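PDB 2DKN: 3-alpha-hydroxysteroid dehydrogenase from Pseudomonas sp., which catalyses the reversible NAD-dependent oxidation of the 3-alpha-hydroxyl group of steroids to a ketone, as a short-chain dehydrogenase with a Rossmann fold. Local coordinates for residues A[42-48]-A[84-89]; A[128-132]-A[155-159]; A[8-12]-A[32-36]. All coordinates share one frame; numbering follows the deposited sequence.

How the contacts relate
Contacts 1 and 2 are buried, contact 2 helix on helix and contact 1 a loop and helix start on a helix; contact 3 is only partly buried, its outer loop facing solvent. No two contacts share a helix, but 1 and 2 touch: Tyr87 of helix 79-102 lies against Met131, Leu132 and Ala159. All three reach the same NADH, at the adenine in contact 1, adenosine ribose and phosphate in contact 3, nicotinamide ribose in contact 2. Contact 2 is held by van der Waals contact without hydrogen bonds between its segments, contact 1 ties carbonyls to one arginine, and contact 3 turns on a carboxylate at a strand end. Centres of contacts 2 and 3 lie about 24 Å apart.

Contact 1: A[42-48]-A[84-89]; sequences LSTPGGR and AVNYFG. With NAI (1,4-dihydronicotinamide adenine dinucleotide), chain C.
Ala84 O receives two N-H groups, both weakly. Arg48 NH2 lies 2.9 Å from Ala84 O, but the bond is bent to 121°. Gly89 N, five residues on in a pi-type turn, makes the other weak bond, also 2.9 Å from Ala84 O. The same guanidinium makes a far straighter bond within its own segment, Arg48 NE to Leu42 O at 2.8 Å and 165°, although NE approaches from above the carbonyl plane. Arginine suits this place because one flat group can serve two carbonyls and still reach Glu136, with which NH2 forms a salt bridge. It is sandwiched too: Phe88 CB lies over one face, 3.4 Å from Arg48 NH2, and the backbone at Thr44 C and Pro45 N covers the other. A leucine here would probably cost Leu42 O, Ala84 O and the Glu136 carboxylate this donor and charge, leaving the turn before the helix less firmly held. Gly89 fits because its CA is 3.4 Å from Leu42 O; any CB would clash with that oxygen. Beside it, Ser43 CB presses on Val85 CG2 at 3.3 Å, tighter than usual; a serine CB fits where a bulkier side chain would probably crowd Val85. With chi1 at -173°, Val85 sends CG2 to this serine and CG1 to the adenine, where CG1 is 3.7 Å from NAI N7A. At the six-membered ring, Leu42 N donates to NAI N1A at 2.9 Å in a nearly straight bond. Thr44 caps helix 45-59 through its OG1 and Gly47 N. The contact thus joins the start of helix 45-59 to the N-terminal half of helix 79-102, whose Phe88 also packs on helices 126-133 and 136-146, while Tyr87 leans on helix 149-166.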
loop_
_atom_site.group_PDB
_atom_site.type_symbol
_atom_site.label_atom_id
_atom_site.label_comp_id
_atom_site.label_asym_id
_atom_site.label_seq_id
_atom_site.Cartn_x
_atom_site.Cartn_y
_atom_site.Cartn_z
ATOM N N LEU A 42 -4.760 26.551 -2.904
ATOM C CA LEU A 42 -3.474 25.896 -2.778
ATOM C C LEU A 42 -2.668 25.844 -4.076
ATOM O O LEU A 42 -1.609 25.229 -4.100
ATOM C CB LEU A 42 -3.667 24.482 -2.239
ATOM C CG LEU A 42 -4.335 24.392 -0.863
ATOM C CD1 LEU A 42 -4.449 22.951 -0.396
ATOM C CD2 LEU A 42 -3.517 25.214 0.135
ATOM N N SER A 43 -3.175 26.482 -5.135
ATOM C CA SER A 43 -2.459 26.538 -6.413
ATOM C C SER A 43 -1.515 27.740 -6.542
ATOM O O SER A 43 -0.873 27.896 -7.576
ATOM C CB SER A 43 -3.429 26.497 -7.599
ATOM O OG SER A 43 -4.084 27.756 -7.803
ATOM N N THR A 44 -1.448 28.597 -5.521
ATOM C CA THR A 44 -0.460 29.696 -5.537
ATOM C C THR A 44 0.329 29.771 -4.242
ATOM O O THR A 44 -0.172 29.353 -3.196
ATOM C CB THR A 44 -1.123 31.065 -5.751
ATOM O OG1 THR A 44 -1.981 31.337 -4.645
ATOM C CG2 THR A 44 -1.924 31.071 -7.047
ATOM N N PRO A 45 1.567 30.314 -4.303
ATOM C CA PRO A 45 2.366 30.431 -3.080
ATOM C C PRO A 45 1.614 31.205 -2.003
ATOM O O PRO A 45 1.661 30.837 -0.818
ATOM C CB PRO A 45 3.601 31.212 -3.543
ATOM C CG PRO A 45 3.742 30.845 -5.000
ATOM C CD PRO A 45 2.298 30.814 -5.486
ATOM N N GLY A 46 0.903 32.251 -2.421
ATOM C CA GLY A 46 0.103 33.055 -1.494
ATOM C C GLY A 46 -0.998 32.283 -0.784
ATOM O O GLY A 46 -1.160 32.408 0.429
ATOM N N GLY A 47 -1.763 31.491 -1.531
ATOM C CA GLY A 47 -2.796 30.655 -0.936
ATOM C C GLY A 47 -2.205 29.624 0.010
ATOM O O GLY A 47 -2.741 29.360 1.064
ATOM N N ARG A 48 -1.085 29.031 -0.378
ATOM C CA ARG A 48 -0.469 28.048 0.494
ATOM C C ARG A 48 -0.036 28.676 1.823
ATOM O O ARG A 48 -0.221 28.079 2.892
ATOM C CB ARG A 48 0.705 27.384 -0.225
ATOM C CG ARG A 48 0.272 26.605 -1.447
ATOM C CD ARG A 48 1.457 26.430 -2.376
ATOM N NE ARG A 48 1.050 26.126 -3.750
ATOM C CZ ARG A 48 1.780 26.443 -4.809
ATOM N NH1 ARG A 48 2.931 27.084 -4.643
ATOM N NH2 ARG A 48 1.352 26.166 -6.031
ATOM N N ALA A 84 0.656 22.976 -10.105
ATOM C CA ALA A 84 0.663 23.898 -8.974
ATOM C C ALA A 84 -0.065 23.299 -7.774
ATOM O O ALA A 84 0.359 23.462 -6.632
ATOM C CB ALA A 84 -0.003 25.228 -9.376
ATOM N N VAL A 85 -1.189 22.644 -8.035
ATOM C CA VAL A 85 -1.988 22.094 -6.930
ATOM C C VAL A 85 -1.462 20.723 -6.528
ATOM O O VAL A 85 -1.191 20.484 -5.357
ATOM C CB VAL A 85 -3.499 21.973 -7.268
ATOM C CG1 VAL A 85 -4.268 21.560 -6.010
ATOM C CG2 VAL A 85 -4.025 23.277 -7.735
ATOM N N ASN A 86 -1.328 19.818 -7.495
ATOM C CA ASN A 86 -1.031 18.429 -7.156
ATOM C C ASN A 86 0.359 18.222 -6.598
ATOM O O ASN A 86 0.584 17.283 -5.813
ATOM C CB ASN A 86 -1.220 17.498 -8.352
ATOM C CG ASN A 86 -2.677 17.368 -8.766
ATOM O OD1 ASN A 86 -3.548 17.997 -8.176
ATOM N ND2 ASN A 86 -2.945 16.533 -9.780
ATOM N N TYR A 87 1.308 19.044 -7.049
ATOM C CA TYR A 87 2.653 18.959 -6.501
ATOM C C TYR A 87 2.901 20.023 -5.423
ATOM O O TYR A 87 3.132 19.686 -4.253
ATOM C CB TYR A 87 3.747 19.040 -7.574
ATOM C CG TYR A 87 5.090 18.700 -6.982
ATOM C CD1 TYR A 87 5.522 17.370 -6.890
ATOM C CD2 TYR A 87 5.911 19.694 -6.467
ATOM C CE1 TYR A 87 6.753 17.051 -6.319
ATOM C CE2 TYR A 87 7.125 19.383 -5.897
ATOM C CZ TYR A 87 7.543 18.072 -5.821
ATOM O OH TYR A 87 8.770 17.791 -5.238
ATOM N N PHE A 88 2.843 21.290 -5.813
ATOM C CA PHE A 88 3.256 22.369 -4.922
ATOM C C PHE A 88 2.259 22.665 -3.805
ATOM O O PHE A 88 2.662 23.082 -2.711
ATOM C CB PHE A 88 3.652 23.621 -5.728
ATOM C CG PHE A 88 4.922 23.433 -6.498
ATOM C CD1 PHE A 88 6.151 23.524 -5.849
ATOM C CD2 PHE A 88 4.892 23.082 -7.842
ATOM C CE1 PHE A 88 7.323 23.300 -6.547
ATOM C CE2 PHE A 88 6.070 22.875 -8.550
ATOM C CZ PHE A 88 7.273 22.980 -7.905
ATOM N N GLY A 89 0.965 22.431 -4.042
ATOM C CA GLY A 89 -0.022 22.512 -2.941
ATOM C C GLY A 89 0.204 21.468 -1.832
ATOM O O GLY A 89 -0.239 21.625 -0.688
HETATM P PA NAI C . -12.725 15.858 -5.389
HETATM O O1A NAI C . -12.733 16.837 -6.490
HETATM O O2A NAI C . -14.029 15.312 -4.945
HETATM O O5B NAI C . -12.003 16.494 -4.109
HETATM C C5B NAI C . -10.823 17.232 -4.239
HETATM C C4B NAI C . -10.941 18.440 -3.319
HETATM O O4B NAI C . -9.728 19.149 -3.489
HETATM C C3B NAI C . -12.092 19.370 -3.697
HETATM O O3B NAI C . -12.846 19.746 -2.562
HETATM C C2B NAI C . -11.343 20.579 -4.227
HETATM O O2B NAI C . -12.021 21.805 -4.056
HETATM C C1B NAI C . -10.011 20.514 -3.474
HETATM N N9A NAI C . -9.070 21.334 -4.249
HETATM C C8A NAI C . -8.748 21.214 -5.586
HETATM N N7A NAI C . -7.913 22.237 -5.898
HETATM C C5A NAI C . -7.724 23.013 -4.791
HETATM C C6A NAI C . -6.995 24.182 -4.538
HETATM N N6A NAI C . -6.397 24.894 -5.516
HETATM N N1A NAI C . -7.021 24.716 -3.264
HETATM C C2A NAI C . -7.751 24.127 -2.256
HETATM N N3A NAI C . -8.473 22.980 -2.498
HETATM C C4A NAI C . -8.463 22.445 -3.754
HETATM O O3 NAI C . -11.715 14.714 -5.884
HETATM P PN NAI C . -11.215 13.405 -5.087
HETATM O O1N NAI C . -11.702 13.368 -3.698
HETATM O O2N NAI C . -11.522 12.258 -5.961
HETATM O O5D NAI C . -9.634 13.669 -5.116
HETATM C C5D NAI C . -8.868 13.690 -3.920
HETATM C C4D NAI C . -7.446 13.306 -4.311
HETATM O O4D NAI C . -7.474 11.967 -4.795
HETATM C C3D NAI C . -6.874 14.159 -5.441
HETATM O O3D NAI C . -5.505 14.403 -5.145
HETATM C C2D NAI C . -6.927 13.220 -6.645
HETATM O O2D NAI C . -5.895 13.494 -7.551
HETATM C C1D NAI C . -6.715 11.866 -5.981
HETATM N N1N NAI C . -7.182 10.724 -6.814
HETATM C C2N NAI C . -8.500 10.630 -7.163
HETATM C C3N NAI C . -8.930 9.560 -7.932
HETATM C C7N NAI C . -10.393 9.418 -8.270
HETATM O O7N NAI C . -10.707 8.407 -9.164
HETATM N N7N NAI C . -11.328 10.220 -7.725
HETATM C C4N NAI C . -8.018 8.570 -8.346
HETATM C C5N NAI C . -6.670 8.665 -7.941
HETATM C C6N NAI C . -6.275 9.755 -7.178
#

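Contact 2: A[128-132]-A[155-159]; sequences VEAML and GSKYA. With NAI (1,4-dihydronicotinamide adenine dinucleotide), chain C.
Helix 149-166 carries the YxxxK motif of short-chain dehydrogenases, Tyr153 and Lys157, and helix 126-133 packs on its Gly155, Ser156, Tyr158 and Ala159. The two short segments cross at -44°, their axes 9.3 Å apart, and the small Gly155 and Ala159 let Val128 and Met131 reach the backbone. Val128 divides its methyls: CG2 rests 3.6 Å from Gly155 O, while CG1 meets the edge of the Tyr158 ring, near its plane, 3.6 Å from Tyr158 CD2. Met131 makes the other main contact. Its CB lies 3.8 Å from Ala159 CB, and its chain, bent at the last torsion (chi3 -95°), brings SD to Ser156 CA at 3.7 Å and lays CE against the Gly155 backbone. Leu132 adds a contact one turn beyond Val128, its CD2 3.5 Å from Ala159 O. The Tyr158 ring also meets the Phe255 ring of the second subunit, planes at about 30°. Lys157 points away from this interface, toward the coenzyme, and its NZ donates to NAI O3D at 2.8 Å. The helix is thus two-sided: the segments meet through van der Waals contact, which depends on shape, while the polar bond to the ribose is made from its other side.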
loop_
_atom_site.group_PDB
_atom_site.type_symbol
_atom_site.label_atom_id
_atom_site.label_comp_id
_atom_site.label_asym_id
_atom_site.label_seq_id
_atom_site.Cartn_x
_atom_site.Cartn_y
_atom_site.Cartn_z
ATOM N N VAL A 128 8.757 16.710 -14.342
ATOM C CA VAL A 128 9.062 15.976 -13.118
ATOM C C VAL A 128 10.362 16.443 -12.457
ATOM O O VAL A 128 10.415 16.663 -11.255
ATOM C CB VAL A 128 9.090 14.443 -13.370
ATOM C CG1 VAL A 128 9.703 13.704 -12.184
ATOM C CG2 VAL A 128 7.683 13.977 -13.641
ATOM N N GLU A 129 11.409 16.618 -13.248
ATOM C CA GLU A 129 12.673 17.117 -12.713
ATOM C C GLU A 129 12.529 18.510 -12.077
ATOM O O GLU A 129 13.084 18.796 -11.023
ATOM C CB GLU A 129 13.695 17.178 -13.844
ATOM C CG GLU A 129 14.016 15.818 -14.439
ATOM C CD GLU A 129 15.038 15.946 -15.565
ATOM O OE1 GLU A 129 15.720 16.996 -15.598
ATOM O OE2 GLU A 129 15.146 15.021 -16.422
ATOM N N ALA A 130 11.759 19.370 -12.729
ATOM C CA ALA A 130 11.538 20.715 -12.213
ATOM C C ALA A 130 10.740 20.695 -10.921
ATOM O O ALA A 130 10.989 21.463 -10.001
ATOM C CB ALA A 130 10.842 21.564 -13.272
ATOM N N MET A 131 9.739 19.825 -10.865
ATOM C CA MET A 131 9.002 19.635 -9.623
ATOM C C MET A 131 9.922 19.206 -8.493
ATOM O O MET A 131 9.905 19.808 -7.429
ATOM C CB MET A 131 7.853 18.644 -9.811
ATOM C CG MET A 131 6.650 19.318 -10.452
ATOM S SD MET A 131 5.213 18.272 -10.677
ATOM C CE MET A 131 5.441 17.716 -12.372
ATOM N N LEU A 132 10.723 18.172 -8.729
ATOM C CA LEU A 132 11.569 17.638 -7.658
ATOM C C LEU A 132 12.663 18.635 -7.244
ATOM O O LEU A 132 13.099 18.634 -6.096
ATOM C CB LEU A 132 12.168 16.289 -8.050
ATOM C CG LEU A 132 11.182 15.117 -8.105
ATOM C CD1 LEU A 132 11.895 13.912 -8.726
ATOM C CD2 LEU A 132 10.693 14.802 -6.693
ATOM N N GLY A 155 2.506 13.248 -14.290
ATOM C CA GLY A 155 3.805 13.814 -13.903
ATOM C C GLY A 155 3.744 14.302 -12.462
ATOM O O GLY A 155 4.642 14.049 -11.680
ATOM N N SER A 156 2.672 15.005 -12.111
ATOM C CA SER A 156 2.603 15.617 -10.786
ATOM C C SER A 156 2.453 14.528 -9.736
ATOM O O SER A 156 3.028 14.623 -8.658
ATOM C CB SER A 156 1.474 16.649 -10.701
ATOM O OG SER A 156 0.195 16.068 -10.949
ATOM N N LYS A 157 1.693 13.487 -10.064
ATOM C CA LYS A 157 1.449 12.403 -9.118
ATOM C C LYS A 157 2.711 11.556 -8.948
ATOM O O LYS A 157 3.071 11.165 -7.826
ATOM C CB LYS A 157 0.228 11.564 -9.549
ATOM C CG LYS A 157 -1.066 12.326 -9.401
ATOM C CD LYS A 157 -1.341 12.701 -7.942
ATOM C CE LYS A 157 -2.774 13.205 -7.745
ATOM N NZ LYS A 157 -3.056 13.498 -6.279
ATOM N N TYR A 158 3.420 11.324 -10.053
ATOM C CA TYR A 158 4.717 10.672 -9.987
ATOM C C TYR A 158 5.678 11.468 -9.095
ATOM O O TYR A 158 6.258 10.926 -8.155
ATOM C CB TYR A 158 5.324 10.445 -11.384
ATOM C CG TYR A 158 6.723 9.872 -11.300
ATOM C CD1 TYR A 158 6.917 8.497 -11.182
ATOM C CD2 TYR A 158 7.839 10.698 -11.291
ATOM C CE1 TYR A 158 8.191 7.960 -11.073
ATOM C CE2 TYR A 158 9.128 10.169 -11.167
ATOM C CZ TYR A 158 9.291 8.801 -11.053
ATOM O OH TYR A 158 10.551 8.238 -10.937
ATOM N N ALA A 159 5.848 12.747 -9.407
ATOM C CA ALA A 159 6.778 13.597 -8.687
ATOM C C ALA A 159 6.479 13.659 -7.187
ATOM O O ALA A 159 7.396 13.556 -6.367
ATOM C CB ALA A 159 6.813 15.013 -9.301
HETATM P PA NAI C . -12.725 15.858 -5.389
HETATM O O1A NAI C . -12.733 16.837 -6.490
HETATM O O2A NAI C . -14.029 15.312 -4.945
HETATM O O5B NAI C . -12.003 16.494 -4.109
HETATM C C5B NAI C . -10.823 17.232 -4.239
HETATM C C4B NAI C . -10.941 18.440 -3.319
HETATM O O4B NAI C . -9.728 19.149 -3.489
HETATM C C3B NAI C . -12.092 19.370 -3.697
HETATM O O3B NAI C . -12.846 19.746 -2.562
HETATM C C2B NAI C . -11.343 20.579 -4.227
HETATM O O2B NAI C . -12.021 21.805 -4.056
HETATM C C1B NAI C . -10.011 20.514 -3.474
HETATM N N9A NAI C . -9.070 21.334 -4.249
HETATM C C8A NAI C . -8.748 21.214 -5.586
HETATM N N7A NAI C . -7.913 22.237 -5.898
HETATM C C5A NAI C . -7.724 23.013 -4.791
HETATM C C6A NAI C . -6.995 24.182 -4.538
HETATM N N6A NAI C . -6.397 24.894 -5.516
HETATM N N1A NAI C . -7.021 24.716 -3.264
HETATM C C2A NAI C . -7.751 24.127 -2.256
HETATM N N3A NAI C . -8.473 22.980 -2.498
HETATM C C4A NAI C . -8.463 22.445 -3.754
HETATM O O3 NAI C . -11.715 14.714 -5.884
HETATM P PN NAI C . -11.215 13.405 -5.087
HETATM O O1N NAI C . -11.702 13.368 -3.698
HETATM O O2N NAI C . -11.522 12.258 -5.961
HETATM O O5D NAI C . -9.634 13.669 -5.116
HETATM C C5D NAI C . -8.868 13.690 -3.920
HETATM C C4D NAI C . -7.446 13.306 -4.311
HETATM O O4D NAI C . -7.474 11.967 -4.795
HETATM C C3D NAI C . -6.874 14.159 -5.441
HETATM O O3D NAI C . -5.505 14.403 -5.145
HETATM C C2D NAI C . -6.927 13.220 -6.645
HETATM O O2D NAI C . -5.895 13.494 -7.551
HETATM C C1D NAI C . -6.715 11.866 -5.981
HETATM N N1N NAI C . -7.182 10.724 -6.814
HETATM C C2N NAI C . -8.500 10.630 -7.163
HETATM C C3N NAI C . -8.930 9.560 -7.932
HETATM C C7N NAI C . -10.393 9.418 -8.270
HETATM O O7N NAI C . -10.707 8.407 -9.164
HETATM N N7N NAI C . -11.328 10.220 -7.725
HETATM C C4N NAI C . -8.018 8.570 -8.346
HETATM C C5N NAI C . -6.670 8.665 -7.941
HETATM C C6N NAI C . -6.275 9.755 -7.178
#

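Contact 3: A[8-12]-A[32-36]; sequences GSASG and DRGQA. With NAI (1,4-dihydronicotinamide adenine dinucleotide), chain C.
Asp32 and Ala10 form the tight part of this contact, where the turn after strand 3-7 meets the end of strand 27-32. Ala10 N donates to Asp32 OD1 at 2.9 Å, coming from above the carboxylate plane, and Ala10 CB lies 3.3 Å from the same oxygen; a small side chain is needed so close. The carboxyl group, set anti to the backbone N (chi1 -152°), is then shared with the adenosine ribose: NAI O3B gives its proton to Asp32 OD1 at 2.6 Å and NAI O2B to Asp32 OD2, also at 2.6 Å, while Arg33 N donates to OD2. Arg33 passes along the adenine and brings NE and NH1 to NAI O2B, at 2.9 Å and 3.0 Å; this oxygen lies at the guanidinium edge. Gly8 and Gly12 belong to the TGxxxGxG motif: both have positive phi, and a side chain on Gly12 would strike NAI O1N. Ser11 OG donates to NAI O2A of the phosphate. The outer side is looser. Gln35 is exposed, Ser9 OG stands 3.8 Å from Ala36 CB, and a water links Ser9 OG to Gln35 O. Asp32, which accepts from both ribose hydroxyls, would probably disfavour a 2'-phosphate by bulk and charge, consistent with binding of NADH.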
loop_
_atom_site.group_PDB
_atom_site.type_symbol
_atom_site.label_atom_id
_atom_site.label_comp_id
_atom_site.label_asym_id
_atom_site.label_seq_id
_atom_site.Cartn_x
_atom_site.Cartn_y
_atom_site.Cartn_z
ATOM N N GLY A 8 -8.357 19.525 0.899
ATOM C CA GLY A 8 -9.389 18.919 0.052
ATOM C C GLY A 8 -10.563 18.304 0.819
ATOM O O GLY A 8 -11.213 17.379 0.342
ATOM N N SER A 9 -10.839 18.846 1.996
ATOM C CA SER A 9 -11.839 18.306 2.903
ATOM C C SER A 9 -13.296 18.514 2.451
ATOM O O SER A 9 -14.205 17.953 3.070
ATOM C CB SER A 9 -11.685 18.951 4.288
ATOM O OG SER A 9 -11.782 20.365 4.187
ATOM N N ALA A 10 -13.527 19.339 1.424
ATOM C CA ALA A 10 -14.917 19.739 1.091
ATOM C C ALA A 10 -15.622 18.753 0.171
ATOM O O ALA A 10 -16.836 18.864 -0.051
ATOM C CB ALA A 10 -14.938 21.161 0.446
ATOM N N SER A 11 -14.880 17.784 -0.364
ATOM C CA SER A 11 -15.419 16.876 -1.379
ATOM C C SER A 11 -14.726 15.524 -1.362
ATOM O O SER A 11 -13.617 15.399 -0.844
ATOM C CB SER A 11 -15.277 17.515 -2.776
ATOM O OG SER A 11 -15.900 16.744 -3.806
ATOM N N GLY A 12 -15.344 14.557 -2.039
ATOM C CA GLY A 12 -14.720 13.269 -2.318
ATOM C C GLY A 12 -14.019 12.579 -1.170
ATOM O O GLY A 12 -14.602 12.423 -0.097
ATOM N N ASP A 32 -9.847 23.901 2.109
ATOM C CA ASP A 32 -10.318 23.686 0.747
ATOM C C ASP A 32 -10.516 25.071 0.115
ATOM O O ASP A 32 -10.289 26.072 0.779
ATOM C CB ASP A 32 -11.621 22.904 0.760
ATOM C CG ASP A 32 -11.818 22.071 -0.499
ATOM O OD1 ASP A 32 -11.773 20.821 -0.406
ATOM O OD2 ASP A 32 -12.018 22.663 -1.587
ATOM N N ARG A 33 -10.934 25.108 -1.146
ATOM C CA ARG A 33 -11.204 26.398 -1.827
ATOM C C ARG A 33 -12.333 27.147 -1.147
ATOM O O ARG A 33 -12.349 28.383 -1.119
ATOM C CB ARG A 33 -11.570 26.171 -3.300
ATOM C CG ARG A 33 -10.378 25.716 -4.163
ATOM C CD ARG A 33 -10.836 25.412 -5.580
ATOM N NE ARG A 33 -11.721 24.243 -5.637
ATOM C CZ ARG A 33 -12.515 23.951 -6.663
ATOM N NH1 ARG A 33 -13.266 22.844 -6.628
ATOM N NH2 ARG A 33 -12.580 24.775 -7.715
ATOM N N GLY A 34 -13.282 26.383 -0.625
ATOM C CA GLY A 34 -14.441 26.925 0.056
ATOM C C GLY A 34 -15.058 25.805 0.862
ATOM O O GLY A 34 -14.604 24.635 0.771
ATOM N N GLN A 35 -16.098 26.143 1.636
ATOM C CA GLN A 35 -16.827 25.159 2.441
ATOM C C GLN A 35 -15.881 24.358 3.335
ATOM O O GLN A 35 -15.911 23.122 3.342
ATOM C CB GLN A 35 -17.599 24.194 1.539
ATOM C CG GLN A 35 -18.784 24.843 0.785
ATOM C CD GLN A 35 -19.520 23.850 -0.112
ATOM O OE1 GLN A 35 -20.756 23.782 -0.101
ATOM N NE2 GLN A 35 -18.770 23.055 -0.863
ATOM N N ALA A 36 -15.021 25.065 4.049
ATOM C CA ALA A 36 -14.042 24.412 4.927
ATOM C C ALA A 36 -13.699 25.362 6.049
ATOM O O ALA A 36 -13.963 26.551 5.931
ATOM C CB ALA A 36 -12.766 24.027 4.136
HETATM P PA NAI C . -12.725 15.858 -5.389
HETATM O O1A NAI C . -12.733 16.837 -6.490
HETATM O O2A NAI C . -14.029 15.312 -4.945
HETATM O O5B NAI C . -12.003 16.494 -4.109
HETATM C C5B NAI C . -10.823 17.232 -4.239
HETATM C C4B NAI C . -10.941 18.440 -3.319
HETATM O O4B NAI C . -9.728 19.149 -3.489
HETATM C C3B NAI C . -12.092 19.370 -3.697
HETATM O O3B NAI C . -12.846 19.746 -2.562
HETATM C C2B NAI C . -11.343 20.579 -4.227
HETATM O O2B NAI C . -12.021 21.805 -4.056
HETATM C C1B NAI C . -10.011 20.514 -3.474
HETATM N N9A NAI C . -9.070 21.334 -4.249
HETATM C C8A NAI C . -8.748 21.214 -5.586
HETATM N N7A NAI C . -7.913 22.237 -5.898
HETATM C C5A NAI C . -7.724 23.013 -4.791
HETATM C C6A NAI C . -6.995 24.182 -4.538
HETATM N N6A NAI C . -6.397 24.894 -5.516
HETATM N N1A NAI C . -7.021 24.716 -3.264
HETATM C C2A NAI C . -7.751 24.127 -2.256
HETATM N N3A NAI C . -8.473 22.980 -2.498
HETATM C C4A NAI C . -8.463 22.445 -3.754
HETATM O O3 NAI C . -11.715 14.714 -5.884
HETATM P PN NAI C . -11.215 13.405 -5.087
HETATM O O1N NAI C . -11.702 13.368 -3.698
HETATM O O2N NAI C . -11.522 12.258 -5.961
HETATM O O5D NAI C . -9.634 13.669 -5.116
HETATM C C5D NAI C . -8.868 13.690 -3.920
HETATM C C4D NAI C . -7.446 13.306 -4.311
HETATM O O4D NAI C . -7.474 11.967 -4.795
HETATM C C3D NAI C . -6.874 14.159 -5.441
HETATM O O3D NAI C . -5.505 14.403 -5.145
HETATM C C2D NAI C . -6.927 13.220 -6.645
HETATM O O2D NAI C . -5.895 13.494 -7.551
HETATM C C1D NAI C . -6.715 11.866 -5.981
HETATM N N1N NAI C . -7.182 10.724 -6.814
HETATM C C2N NAI C . -8.500 10.630 -7.163
HETATM C C3N NAI C . -8.930 9.560 -7.932
HETATM C C7N NAI C . -10.393 9.418 -8.270
HETATM O O7N NAI C . -10.707 8.407 -9.164
HETATM N N7N NAI C . -11.328 10.220 -7.725
HETATM C C4N NAI C . -8.018 8.570 -8.346
HETATM C C5N NAI C . -6.670 8.665 -7.941
HETATM C C6N NAI C . -6.275 9.755 -7.178
HETATM O O HOH W 1 -14.413 21.008 4.485
#